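Local coordinates for protein orotidine 5'-phosphate decarboxylase (Pyrococcus horikoshii, PDB 2CZF) that probably catalyses the decarboxylation of orotidine 5'-monophosphate to UMP, the last step of de novo UMP synthesis, and works as a homodimer, at residues M104-S109 / F134-P139; I157-P162 / A177-I182; K59-P64 / I83-V88. All blocks are in the same frame, centred on the assembly; numbering follows the deposited sequence.

Contact 1 of 3, residues M104-S109 / F134-P139. With XMP (xanthosine-5'-monophosphate), chain C.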
loop_
_atom_site.group_PDB
_atom_site.type_symbol
_atom_site.label_atom_id
_atom_site.label_comp_id
_atom_site.label_asym_id
_atom_site.label_seq_id
_atom_site.Cartn_x
_atom_site.Cartn_y
_atom_site.Cartn_z
ATOM N N MET A 104 10.465 4.823 -7.036
ATOM C CA MET A 104 10.165 5.400 -5.734
ATOM C C MET A 104 9.292 6.638 -5.772
ATOM O O MET A 104 9.402 7.461 -6.678
ATOM C CB MET A 104 11.473 5.728 -4.998
ATOM C CG MET A 104 12.355 4.499 -4.704
ATOM S SD MET A 104 14.011 4.988 -4.182
ATOM C CE MET A 104 13.730 5.691 -2.587
ATOM N N VAL A 105 8.422 6.753 -4.775
ATOM C CA VAL A 105 7.537 7.914 -4.653
ATOM C C VAL A 105 8.240 8.994 -3.818
ATOM O O VAL A 105 8.497 8.787 -2.642
ATOM C CB VAL A 105 6.231 7.529 -3.943
ATOM C CG1 VAL A 105 5.416 8.778 -3.633
ATOM C CG2 VAL A 105 5.451 6.560 -4.813
ATOM N N VAL A 106 8.548 10.139 -4.431
ATOM C CA VAL A 106 9.214 11.223 -3.714
ATOM C C VAL A 106 8.336 12.474 -3.556
ATOM O O VAL A 106 8.669 13.370 -2.788
ATOM C CB VAL A 106 10.540 11.619 -4.414
ATOM C CG1 VAL A 106 11.444 10.398 -4.539
ATOM C CG2 VAL A 106 10.266 12.225 -5.776
ATOM N N GLU A 107 7.217 12.516 -4.271
ATOM C CA GLU A 107 6.284 13.649 -4.232
ATOM C C GLU A 107 4.908 13.221 -4.752
ATOM O O GLU A 107 4.821 12.352 -5.612
ATOM C CB GLU A 107 6.816 14.793 -5.099
ATOM C CG GLU A 107 5.863 15.980 -5.217
ATOM C CD GLU A 107 6.497 17.159 -5.936
ATOM O OE1 GLU A 107 7.624 17.537 -5.563
ATOM O OE2 GLU A 107 5.870 17.709 -6.866
ATOM N N MET A 108 3.836 13.832 -4.242
ATOM C CA MET A 108 2.489 13.466 -4.679
ATOM C C MET A 108 1.651 14.697 -5.060
ATOM O O MET A 108 1.978 15.816 -4.674
ATOM C CB MET A 108 1.810 12.621 -3.594
ATOM C CG MET A 108 2.538 11.293 -3.351
ATOM S SD MET A 108 1.615 10.166 -2.292
ATOM C CE MET A 108 0.345 9.583 -3.450
ATOM N N SER A 109 0.571 14.499 -5.809
ATOM C CA SER A 109 -0.189 15.657 -6.264
ATOM C C SER A 109 -1.544 15.970 -5.645
ATOM O O SER A 109 -2.181 16.939 -6.051
ATOM C CB SER A 109 -0.337 15.599 -7.792
ATOM O OG SER A 109 -1.400 14.744 -8.173
ATOM N N PHE A 134 15.296 2.397 -10.447
ATOM C CA PHE A 134 15.155 2.588 -11.887
ATOM C C PHE A 134 14.598 3.986 -12.142
ATOM O O PHE A 134 14.966 4.647 -13.123
ATOM C CB PHE A 134 14.199 1.546 -12.483
ATOM C CG PHE A 134 13.708 1.898 -13.862
ATOM C CD1 PHE A 134 12.520 2.602 -14.036
ATOM C CD2 PHE A 134 14.440 1.527 -14.993
ATOM C CE1 PHE A 134 12.061 2.930 -15.313
ATOM C CE2 PHE A 134 13.995 1.848 -16.279
ATOM C CZ PHE A 134 12.803 2.551 -16.445
ATOM N N GLY A 135 13.720 4.448 -11.253
ATOM C CA GLY A 135 13.146 5.778 -11.428
ATOM C C GLY A 135 12.343 6.318 -10.263
ATOM O O GLY A 135 12.248 5.682 -9.215
ATOM N N VAL A 136 11.802 7.524 -10.426
ATOM C CA VAL A 136 10.965 8.117 -9.402
ATOM C C VAL A 136 9.759 8.733 -10.099
ATOM O O VAL A 136 9.823 9.082 -11.283
ATOM C CB VAL A 136 11.685 9.225 -8.562
ATOM C CG1 VAL A 136 13.045 8.700 -8.040
ATOM C CG2 VAL A 136 11.828 10.515 -9.372
ATOM N N ILE A 137 8.653 8.835 -9.380
ATOM C CA ILE A 137 7.443 9.434 -9.936
ATOM C C ILE A 137 7.499 10.926 -9.654
ATOM O O ILE A 137 7.953 11.346 -8.589
ATOM C CB ILE A 137 6.159 8.895 -9.263
ATOM C CG1 ILE A 137 5.967 7.407 -9.572
ATOM C CG2 ILE A 137 4.959 9.716 -9.740
ATOM C CD1 ILE A 137 5.450 7.122 -10.975
ATOM N N ALA A 138 7.031 11.727 -10.601
ATOM C CA ALA A 138 7.014 13.171 -10.434
ATOM C C ALA A 138 5.738 13.710 -11.070
ATOM O O ALA A 138 5.619 13.752 -12.298
ATOM C CB ALA A 138 8.237 13.791 -11.108
ATOM N N PRO A 139 4.766 14.131 -10.245
ATOM C CA PRO A 139 3.519 14.661 -10.814
ATOM C C PRO A 139 3.873 15.699 -11.869
ATOM O O PRO A 139 4.609 16.644 -11.591
ATOM C CB PRO A 139 2.814 15.267 -9.602
ATOM C CG PRO A 139 3.970 15.638 -8.683
ATOM C CD PRO A 139 4.866 14.429 -8.805
HETATM P P XMP C . -5.234 10.390 -15.461
HETATM O O1P XMP C . -5.750 11.695 -14.985
HETATM O O2P XMP C . -4.606 10.483 -16.940
HETATM O "O5'" XMP C . -4.071 9.787 -14.524
HETATM O O3P XMP C . -6.383 9.263 -15.529
HETATM C "C5'" XMP C . -3.098 8.909 -15.095
HETATM C "C4'" XMP C . -2.341 8.143 -14.008
HETATM O "O4'" XMP C . -1.877 9.090 -13.030
HETATM C "C1'" XMP C . -2.225 8.542 -11.749
HETATM N N9 XMP C . -2.191 9.594 -10.706
HETATM C C4 XMP C . -1.253 9.713 -9.773
HETATM N N3 XMP C . -0.104 8.959 -9.487
HETATM N N1 XMP C . 0.390 10.440 -7.642
HETATM C C2 XMP C . 0.723 9.324 -8.419
HETATM O O2 XMP C . 1.744 8.678 -8.173
HETATM C C6 XMP C . -0.761 11.185 -7.937
HETATM O O6 XMP C . -1.057 12.155 -7.234
HETATM C C5 XMP C . -1.574 10.822 -8.999
HETATM N N7 XMP C . -2.699 11.331 -9.502
HETATM C C8 XMP C . -3.069 10.583 -10.538
HETATM C "C2'" XMP C . -3.623 7.984 -12.006
HETATM O "O2'" XMP C . -3.975 7.072 -10.963
HETATM C "C3'" XMP C . -3.294 7.195 -13.272
HETATM O "O3'" XMP C . -2.606 5.991 -12.928
HETATM O O HOH W 1 6.776 10.709 -6.484
#
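Gly135 O receives the N-H of Met104 at 2.9 Å, the first of two backbone bonds that pair strands 135-137 and 101-105 in parallel. Val136, the bridge partner of Met104, turns its side chain to the same side of the sheet; its CB comes to 4.2 Å from Val106 CG1, and the two valines cross at about a right angle. The second backbone bond runs from Ile137 N to Met104 O (3.1 Å, 157° at the hydrogen). Beyond it the segments diverge, and a water takes over: it accepts from Glu107 N at 2.9 Å and donates to Ile137 O. On the other face, Ile137 sends CG2 toward the xanthosine monophosphate, 3.7 Å from its O2.

Pro139 touches both Glu107 and Ser109. Glu107, its CG pointing opposite its N (chi1 175°) and its chain extended, reaches across the proline ring at nearly a right angle, OE2 lying 3.3 Å from Pro139 CG, while OE1 forms a salt bridge with Arg145. Pro139 CB packs on Ser109 CB. Ser109 grips the purine O6 twice, from OG at 2.8 Å and over a longer distance from N.

In this beta-alpha-beta unit of the TIM barrel, helix 121-131 packs on Met104, Val106 and Val136, strand 81-85 flanks 101-105, and strand 158-161 borders 135-137 beyond.

Contact 2 of 3, residues I157-P162 / A177-I182. With XMP (xanthosine-5'-monophosphate), chain C.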
loop_
_atom_site.group_PDB
_atom_site.type_symbol
_atom_site.label_atom_id
_atom_site.label_comp_id
_atom_site.label_asym_id
_atom_site.label_seq_id
_atom_site.Cartn_x
_atom_site.Cartn_y
_atom_site.Cartn_z
ATOM N N ILE A 157 18.723 7.951 -13.279
ATOM C CA ILE A 157 17.484 7.602 -12.581
ATOM C C ILE A 157 16.407 8.300 -13.401
ATOM O O ILE A 157 16.445 9.526 -13.593
ATOM C CB ILE A 157 17.465 8.122 -11.135
ATOM C CG1 ILE A 157 18.638 7.519 -10.342
ATOM C CG2 ILE A 157 16.166 7.695 -10.451
ATOM C CD1 ILE A 157 18.770 8.090 -8.913
ATOM N N LYS A 158 15.480 7.510 -13.921
ATOM C CA LYS A 158 14.412 8.017 -14.772
ATOM C C LYS A 158 13.307 8.721 -14.002
ATOM O O LYS A 158 13.139 8.511 -12.798
ATOM C CB LYS A 158 13.784 6.860 -15.544
ATOM C CG LYS A 158 14.768 5.929 -16.216
ATOM C CD LYS A 158 15.626 6.668 -17.215
ATOM C CE LYS A 158 16.499 5.683 -17.980
ATOM N NZ LYS A 158 17.381 6.386 -18.933
ATOM N N ILE A 159 12.534 9.536 -14.717
ATOM C CA ILE A 159 11.409 10.235 -14.119
ATOM C C ILE A 159 10.169 9.846 -14.920
ATOM O O ILE A 159 10.161 9.950 -16.138
ATOM C CB ILE A 159 11.583 11.775 -14.178
ATOM C CG1 ILE A 159 12.596 12.235 -13.118
ATOM C CG2 ILE A 159 10.240 12.465 -13.950
ATOM C CD1 ILE A 159 12.832 13.751 -13.153
ATOM N N LEU A 160 9.140 9.367 -14.232
ATOM C CA LEU A 160 7.897 8.986 -14.887
ATOM C C LEU A 160 6.860 9.968 -14.342
ATOM O O LEU A 160 6.747 10.151 -13.114
ATOM C CB LEU A 160 7.524 7.546 -14.536
ATOM C CG LEU A 160 8.531 6.433 -14.886
ATOM C CD1 LEU A 160 9.569 6.282 -13.749
ATOM C CD2 LEU A 160 7.767 5.105 -15.055
ATOM N N ALA A 161 6.103 10.591 -15.244
ATOM C CA ALA A 161 5.132 11.598 -14.835
ATOM C C ALA A 161 3.659 11.389 -15.165
ATOM O O ALA A 161 3.270 11.339 -16.332
ATOM C CB ALA A 161 5.580 12.966 -15.372
ATOM N N PRO A 162 2.820 11.250 -14.126
ATOM C CA PRO A 162 1.376 11.068 -14.294
ATOM C C PRO A 162 0.739 12.464 -14.248
ATOM O O PRO A 162 1.436 13.461 -14.039
ATOM C CB PRO A 162 1.000 10.222 -13.091
ATOM C CG PRO A 162 1.920 10.749 -12.027
ATOM C CD PRO A 162 3.237 10.887 -12.757
ATOM N N ALA A 177 10.465 19.007 -19.924
ATOM C CA ALA A 177 10.766 19.404 -18.552
ATOM C C ALA A 177 11.678 18.394 -17.835
ATOM O O ALA A 177 12.291 18.725 -16.823
ATOM C CB ALA A 177 9.471 19.588 -17.772
ATOM N N GLY A 178 11.755 17.168 -18.354
ATOM C CA GLY A 178 12.613 16.165 -17.740
ATOM C C GLY A 178 12.006 14.790 -17.508
ATOM O O GLY A 178 12.651 13.919 -16.922
ATOM N N ALA A 179 10.772 14.582 -17.959
ATOM C CA ALA A 179 10.117 13.290 -17.779
ATOM C C ALA A 179 10.593 12.305 -18.838
ATOM O O ALA A 179 10.569 12.617 -20.033
ATOM C CB ALA A 179 8.596 13.452 -17.867
ATOM N N ASP A 180 11.049 11.128 -18.417
ATOM C CA ASP A 180 11.496 10.128 -19.388
ATOM C C ASP A 180 10.280 9.364 -19.887
ATOM O O ASP A 180 10.263 8.877 -21.016
ATOM C CB ASP A 180 12.480 9.132 -18.772
ATOM C CG ASP A 180 13.784 9.771 -18.369
ATOM O OD1 ASP A 180 13.883 10.211 -17.206
ATOM O OD2 ASP A 180 14.704 9.846 -19.218
ATOM N N TYR A 181 9.272 9.260 -19.024
ATOM C CA TYR A 181 8.034 8.559 -19.339
ATOM C C TYR A 181 6.852 9.405 -18.875
ATOM O O TYR A 181 6.907 10.017 -17.805
ATOM C CB TYR A 181 7.945 7.224 -18.588
ATOM C CG TYR A 181 9.036 6.236 -18.904
ATOM C CD1 TYR A 181 10.292 6.338 -18.309
ATOM C CD2 TYR A 181 8.815 5.205 -19.819
ATOM C CE1 TYR A 181 11.313 5.418 -18.624
ATOM C CE2 TYR A 181 9.814 4.293 -20.137
ATOM C CZ TYR A 181 11.056 4.403 -19.540
ATOM O OH TYR A 181 12.032 3.490 -19.875
ATOM N N ILE A 182 5.794 9.469 -19.675
ATOM C CA ILE A 182 4.613 10.198 -19.231
ATOM C C ILE A 182 3.582 9.112 -19.026
ATOM O O ILE A 182 3.453 8.211 -19.854
ATOM C CB ILE A 182 4.086 11.249 -20.253
ATOM C CG1 ILE A 182 3.841 10.598 -21.611
ATOM C CG2 ILE A 182 5.042 12.433 -20.322
ATOM C CD1 ILE A 182 3.006 11.446 -22.543
HETATM P P XMP C . -5.234 10.390 -15.461
HETATM O O1P XMP C . -5.750 11.695 -14.985
HETATM O O2P XMP C . -4.606 10.483 -16.940
HETATM O "O5'" XMP C . -4.071 9.787 -14.524
HETATM O O3P XMP C . -6.383 9.263 -15.529
HETATM C "C5'" XMP C . -3.098 8.909 -15.095
HETATM C "C4'" XMP C . -2.341 8.143 -14.008
HETATM O "O4'" XMP C . -1.877 9.090 -13.030
HETATM C "C1'" XMP C . -2.225 8.542 -11.749
HETATM N N9 XMP C . -2.191 9.594 -10.706
HETATM C C4 XMP C . -1.253 9.713 -9.773
HETATM N N3 XMP C . -0.104 8.959 -9.487
HETATM N N1 XMP C . 0.390 10.440 -7.642
HETATM C C2 XMP C . 0.723 9.324 -8.419
HETATM O O2 XMP C . 1.744 8.678 -8.173
HETATM C C6 XMP C . -0.761 11.185 -7.937
HETATM O O6 XMP C . -1.057 12.155 -7.234
HETATM C C5 XMP C . -1.574 10.822 -8.999
HETATM N N7 XMP C . -2.699 11.331 -9.502
HETATM C C8 XMP C . -3.069 10.583 -10.538
HETATM C "C2'" XMP C . -3.623 7.984 -12.006
HETATM O "O2'" XMP C . -3.975 7.072 -10.963
HETATM C "C3'" XMP C . -3.294 7.195 -13.272
HETATM O "O3'" XMP C . -2.606 5.991 -12.928
#
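Ile159 O is held by two successive backbone N-H groups, Asp180 N at 2.7 Å and Tyr181 N at 3.1 Å from that oxygen, both lying in its carbonyl plane. The same residue is tied at its other end: Ile159 N donates to Asp180 OD1 over 2.9 Å, meeting the carboxylate oxygen from the anti side and 18° out of its plane. Asp180 keeps CG beside its own backbone N (chi1 -66°), which turns the carboxylate back over the start of strand 158-161, so this one residue engages both the N-H and the C=O of Ile159. The Lys158 side chain crosses that of Asp180 at about a right angle with its CD near Asp180 CG, and its NZ stays 4.4 Å from Asp180 OD2, too far for a salt bridge. A long, weak ion pair joins OD1 to Arg150.

Strands 158-161 and 181-184 are the last two of the parallel eight-stranded TIM barrel, connected through helix 170-177. That helix ends in a Schellman motif at Gly178, whose positive phi turns the chain back so that its carbonyl O lies against Ile159 CB. The strand pairing then continues from Ala161 N to Tyr181 O (2.7 Å, 162° at the hydrogen).

Leu160 and Tyr181 run alongside one another in the same direction, with Leu160 CG 3.8 Å from Tyr181 CB; Lys158 CB approaches the edge of the phenol ring. On the opposite face Ala161 CB meets Ala179 CB at 3.9 Å, beneath helix 143-152. Next along the chain, Pro162 CB touches the ribose O4' of the bound nucleotide at 3.1 Å.

Contact 3 of 3, residues K59-P64 / I83-V88. With XMP (xanthosine-5'-monophosphate), chain D.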
loop_
_atom_site.group_PDB
_atom_site.type_symbol
_atom_site.label_atom_id
_atom_site.label_comp_id
_atom_site.label_asym_id
_atom_site.label_seq_id
_atom_site.Cartn_x
_atom_site.Cartn_y
_atom_site.Cartn_z
ATOM N N LYS A 59 2.571 1.242 -4.459
ATOM C CA LYS A 59 2.977 2.185 -3.409
ATOM C C LYS A 59 3.206 1.428 -2.089
ATOM O O LYS A 59 2.652 1.780 -1.041
ATOM C CB LYS A 59 1.929 3.291 -3.239
ATOM C CG LYS A 59 1.875 4.210 -4.459
ATOM C CD LYS A 59 1.062 5.469 -4.241
ATOM C CE LYS A 59 0.978 6.259 -5.533
ATOM N NZ LYS A 59 0.251 5.490 -6.584
ATOM N N LEU A 60 4.023 0.373 -2.160
ATOM C CA LEU A 60 4.333 -0.425 -0.980
ATOM C C LEU A 60 4.809 0.477 0.157
ATOM O O LEU A 60 5.642 1.374 -0.027
ATOM C CB LEU A 60 5.384 -1.501 -1.306
ATOM C CG LEU A 60 4.897 -2.524 -2.354
ATOM C CD1 LEU A 60 5.889 -3.668 -2.501
ATOM C CD2 LEU A 60 3.539 -3.085 -1.933
ATOM N N ALA A 61 4.261 0.227 1.339
ATOM C CA ALA A 61 4.576 1.009 2.514
ATOM C C ALA A 61 4.406 0.159 3.768
ATOM O O ALA A 61 3.772 0.585 4.742
ATOM C CB ALA A 61 3.666 2.213 2.578
ATOM N N ASP A 62 4.953 -1.050 3.738
ATOM C CA ASP A 62 4.866 -1.923 4.894
ATOM C C ASP A 62 6.263 -2.237 5.373
ATOM O O ASP A 62 7.241 -1.694 4.858
ATOM C CB ASP A 62 4.139 -3.214 4.540
ATOM C CG ASP A 62 3.329 -3.768 5.716
ATOM O OD1 ASP A 62 3.893 -3.907 6.828
ATOM O OD2 ASP A 62 2.128 -4.068 5.519
ATOM N N ILE A 63 6.359 -3.111 6.368
ATOM C CA ILE A 63 7.649 -3.504 6.900
ATOM C C ILE A 63 8.387 -4.318 5.849
ATOM O O ILE A 63 7.776 -4.876 4.942
ATOM C CB ILE A 63 7.492 -4.341 8.179
ATOM C CG1 ILE A 63 6.837 -5.686 7.859
ATOM C CG2 ILE A 63 6.646 -3.558 9.190
ATOM C CD1 ILE A 63 6.753 -6.602 9.062
ATOM N N PRO A 64 9.719 -4.419 5.979
ATOM C CA PRO A 64 10.529 -5.165 5.017
ATOM C C PRO A 64 10.068 -6.554 4.615
ATOM O O PRO A 64 9.938 -6.829 3.425
ATOM C CB PRO A 64 11.913 -5.171 5.664
ATOM C CG PRO A 64 11.943 -3.833 6.349
ATOM C CD PRO A 64 10.570 -3.799 7.011
ATOM N N ILE A 83 6.160 0.126 -7.747
ATOM C CA ILE A 83 6.277 1.468 -7.179
ATOM C C ILE A 83 6.196 1.318 -5.661
ATOM O O ILE A 83 5.319 0.630 -5.149
ATOM C CB ILE A 83 5.149 2.403 -7.682
ATOM C CG1 ILE A 83 5.251 2.574 -9.206
ATOM C CG2 ILE A 83 5.255 3.745 -6.976
ATOM C CD1 ILE A 83 4.148 3.425 -9.821
ATOM N N VAL A 84 7.134 1.943 -4.957
ATOM C CA VAL A 84 7.217 1.859 -3.505
ATOM C C VAL A 84 7.378 3.251 -2.913
ATOM O O VAL A 84 7.972 4.129 -3.535
ATOM C CB VAL A 84 8.450 1.040 -3.060
ATOM C CG1 VAL A 84 8.417 -0.363 -3.672
ATOM C CG2 VAL A 84 9.743 1.771 -3.476
ATOM N N HIS A 85 6.859 3.448 -1.706
ATOM C CA HIS A 85 6.984 4.738 -1.032
ATOM C C HIS A 85 8.376 4.818 -0.437
ATOM O O HIS A 85 8.983 3.793 -0.150
ATOM C CB HIS A 85 5.981 4.855 0.120
ATOM C CG HIS A 85 4.686 5.498 -0.265
ATOM N ND1 HIS A 85 4.592 6.833 -0.599
ATOM C CD2 HIS A 85 3.436 4.992 -0.371
ATOM C CE1 HIS A 85 3.336 7.121 -0.901
ATOM N NE2 HIS A 85 2.616 6.021 -0.771
ATOM N N THR A 86 8.862 6.035 -0.239
ATOM C CA THR A 86 10.171 6.259 0.366
ATOM C C THR A 86 10.005 6.460 1.886
ATOM O O THR A 86 10.897 6.134 2.681
ATOM C CB THR A 86 10.824 7.546 -0.189
ATOM O OG1 THR A 86 10.836 7.513 -1.623
ATOM C CG2 THR A 86 12.254 7.681 0.324
ATOM N N PHE A 87 8.859 7.020 2.257
ATOM C CA PHE A 87 8.504 7.375 3.645
ATOM C C PHE A 87 8.726 6.305 4.714
ATOM O O PHE A 87 9.145 6.608 5.835
ATOM C CB PHE A 87 7.029 7.821 3.681
ATOM C CG PHE A 87 6.752 8.983 4.600
ATOM C CD1 PHE A 87 6.903 8.861 5.982
ATOM C CD2 PHE A 87 6.298 10.206 4.082
ATOM C CE1 PHE A 87 6.601 9.943 6.841
ATOM C CE2 PHE A 87 5.994 11.295 4.936
ATOM C CZ PHE A 87 6.148 11.156 6.311
ATOM N N VAL A 88 8.463 5.052 4.370
ATOM C CA VAL A 88 8.594 3.990 5.348
ATOM C C VAL A 88 10.034 3.575 5.640
ATOM O O VAL A 88 10.279 2.782 6.543
ATOM C CB VAL A 88 7.721 2.781 4.928
ATOM C CG1 VAL A 88 7.842 1.656 5.925
ATOM C CG2 VAL A 88 6.266 3.225 4.824
HETATM P P XMP D . 3.889 -11.730 14.689
HETATM O O1P XMP D . 5.304 -11.565 15.084
HETATM O O2P XMP D . 2.932 -11.943 15.968
HETATM O "O5'" XMP D . 3.386 -10.432 13.883
HETATM O O3P XMP D . 3.666 -13.005 13.733
HETATM C "C5'" XMP D . 2.019 -10.077 13.669
HETATM C "C4'" XMP D . 2.020 -8.817 12.800
HETATM O "O4'" XMP D . 3.031 -7.913 13.280
HETATM C "C1'" XMP D . 3.701 -7.325 12.150
HETATM N N9 XMP D . 5.110 -7.788 12.130
HETATM C C4 XMP D . 6.155 -7.009 12.381
HETATM N N3 XMP D . 6.262 -5.650 12.694
HETATM N N1 XMP D . 8.666 -5.879 12.812
HETATM C C2 XMP D . 7.524 -5.073 12.906
HETATM O O2 XMP D . 7.624 -3.870 13.136
HETATM C C6 XMP D . 8.549 -7.241 12.499
HETATM O O6 XMP D . 9.560 -7.938 12.431
HETATM C C5 XMP D . 7.298 -7.805 12.280
HETATM N N7 XMP D . 6.889 -9.029 11.969
HETATM C C8 XMP D . 5.559 -9.017 11.878
HETATM C "C2'" XMP D . 2.920 -7.775 10.912
HETATM O "O2'" XMP D . 1.805 -6.903 10.710
HETATM C "C3'" XMP D . 2.446 -9.154 11.370
HETATM O "O3'" XMP D . 1.283 -9.518 10.623
#
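Two backbone hydrogen bonds join Leu60 to strand 81-85. Its N donates to Ile83 O at 3.3 Å, and its O accepts from His85 N at 2.9 Å (168° at the hydrogen). Leu60 and Val84 thereby form a parallel bridge.

The imidazole of His85 lies against the polar and aliphatic parts of Lys59. Lys59 O meets the ring edge-on, 3.4 Å from His85 CD2, whereas Lys59 CB and CD stand above the ring plane, both on one side of it. CB is 3.7 Å from His85 CD2 and CD passes close to NE2, the two side chains running obliquely to each other.

Strands 53-60 and 81-85 are the third and fourth of the TIM barrel, linked through helix 64-76; the end of the third strand holds the proton donor Lys59, and the chain running on from it brings further substrate-binding residues to the dimer interface. The polar ends find partners outside the two segments: Lys59 NZ makes salt bridges with Asp57 and with Asp62 of the second subunit, and His85 NE2 bonds to Ala61 O of that subunit. These bonds recur symmetrically, Asp62 here reaching Lys59 of the partner.

In the loop before helix 64-76, Asp62 OD1 accepts from Ile63 N at 2.6 Å through its anti lone pair, one of the bonds that hold the carboxylate beside the start of that helix.

Among the apolar contacts, Leu60 CB meets Val84 CG1 under helix 90-97, and Val88 reaches back with CG2 to Ala61 CB at 3.6 Å. Val88 CG1 rests against the carbonyl O of Asp62. Ile63, extended beyond a CG1 set between its N and carbonyl carbon (chi1 67°), lays CD1 over the purine face of the nucleotide held by the second subunit, 3.4 Å from its C4.

How the contacts relate
Each contact pairs the two strands of a beta-alpha-beta unit of one barrel, met along the chain in the order 3, 1, 2. Contacts 1 and 2 have centres 9 Å apart and meet where strands 135-137 and 158-161 run side by side, with Val136 N 2.9 Å from Lys158 O. Contact 3 joins contact 1 on its other side, centres 12 Å apart, through Val105 N and Val84 O, also 2.9 Å. Contacts 2 and 3 do not touch; their nearest atoms are about 7 Å apart. The nucleotide spans the opening: contact 1 holds its base, contact 2 meets its ribose, and Lys59 of contact 3 approaches the same molecule, while Ile63 serves the site of the second subunit.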